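Local coordinates for peroxiredoxin (Akkermansia muciniphila, PDB 6KHX), which acts as a typical 2-Cys peroxiredoxin, a thiol peroxidase that reduces peroxides through a cysteine pair shared between two subunits, at the interface of chains A and B. Residues are numbered along the deposited sequence; one frame, centred on the assembly and turned at random. Chains: chain A/B, Peroxiredoxin.

The interface of chains A and B. Residues chain A 48, 158-159; chain B 172, 176, 182-183.
With CG anti to its backbone N (chi1 172°), B:Phe176 reaches out from helix 163-179 and lays one ring face against A:Pro158, while A:Leu159, its CG anti to the carbonyl carbon (chi1 -49°), extends CD2 to the same B-chain helix. B:Cys183 is the resolving cysteine of the Val-Cys-Pro motif of typical 2-Cys peroxiredoxins, and A:Val48 directly precedes the peroxidatic cysteine at the start of helix 48-58; twofold symmetry repeats the arrangement with the chains exchanged. The proline CB sits over the phenyl face, 3.7 Å from the B:Phe176 ring centroid and offset toward the rim, a CH-pi contact. The proline CG lies over the same face, toward the opposite rim, 3.7 Å from B:Phe176 CE2. A:Pro158 CB also meets the CG1 methyl of B:Val182 at 3.7 Å, the ring face and the valine methyl approaching it from two sides roughly at right angles. An alanine in place of B:Phe176 would probably open a gap beneath A:Pro158 and leave its CB and CG without their aromatic support. Beside this packing, B:Cys183 N donates to A:Pro158 O over 3.0 Å in a nearly straight bond (164° at H), part of a parallel bridge that pairs A:Leu159 with B:Cys183. Tip to tip, A:Val48 CG2 meets B:Val182 CG2 at 3.6 Å, the two side chains crossing obliquely. On the opposite flank, A:Leu159 CD2 rests on the helix backbone, 3.8 Å from B:Ala172 C, with the alanine CB a little farther away.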
# COMPACT_ATOMS: atom_id res chain seq x y z
N VAL A 48 -47.13 5.63 13.35
CA VAL A 48 -47.12 4.36 14.08
C VAL A 48 -46.36 4.48 15.40
O VAL A 48 -46.72 3.84 16.40
CB VAL A 48 -46.53 3.23 13.20
CG1 VAL A 48 -46.47 1.93 13.97
CG2 VAL A 48 -47.36 3.04 11.95
N PRO A 158 -43.95 1.26 7.96
CA PRO A 158 -45.41 1.26 8.17
C PRO A 158 -45.95 0.08 8.97
O PRO A 158 -47.17 0.00 9.15
CB PRO A 158 -45.97 1.24 6.74
CG PRO A 158 -44.88 0.76 5.87
CD PRO A 158 -43.60 0.70 6.64
N LEU A 159 -45.11 -0.82 9.48
CA LEU A 159 -45.58 -2.05 10.13
C LEU A 159 -45.32 -1.99 11.63
O LEU A 159 -44.21 -2.26 12.09
CB LEU A 159 -44.92 -3.27 9.49
CG LEU A 159 -44.96 -3.31 7.96
CD1 LEU A 159 -44.35 -4.59 7.41
CD2 LEU A 159 -46.38 -3.15 7.46
N ALA B 172 -50.46 -7.06 7.91
CA ALA B 172 -50.14 -5.64 7.99
C ALA B 172 -49.49 -5.14 6.69
O ALA B 172 -49.85 -4.07 6.18
CB ALA B 172 -49.22 -5.37 9.18
N PHE B 176 -51.19 -2.30 4.24
CA PHE B 176 -50.54 -1.06 3.84
C PHE B 176 -50.43 -0.97 2.32
O PHE B 176 -50.58 0.11 1.74
CB PHE B 176 -49.15 -0.95 4.48
CG PHE B 176 -48.34 0.21 3.96
CD1 PHE B 176 -48.62 1.50 4.37
CD2 PHE B 176 -47.32 0.01 3.05
CE1 PHE B 176 -47.89 2.57 3.89
CE2 PHE B 176 -46.58 1.08 2.56
CZ PHE B 176 -46.87 2.36 2.99
N VAL B 182 -51.02 3.00 7.41
CA VAL B 182 -49.99 2.37 8.22
C VAL B 182 -50.66 1.63 9.37
O VAL B 182 -51.72 2.04 9.87
CB VAL B 182 -48.96 3.40 8.71
CG1 VAL B 182 -48.24 4.02 7.52
CG2 VAL B 182 -49.61 4.49 9.54
N CYS B 183 -50.05 0.52 9.79
CA CYS B 183 -50.67 -0.35 10.79
C CYS B 183 -50.08 -0.06 12.16
O CYS B 183 -48.86 -0.20 12.35
CB CYS B 183 -50.47 -1.81 10.42
SG CYS B 183 -51.28 -2.24 8.86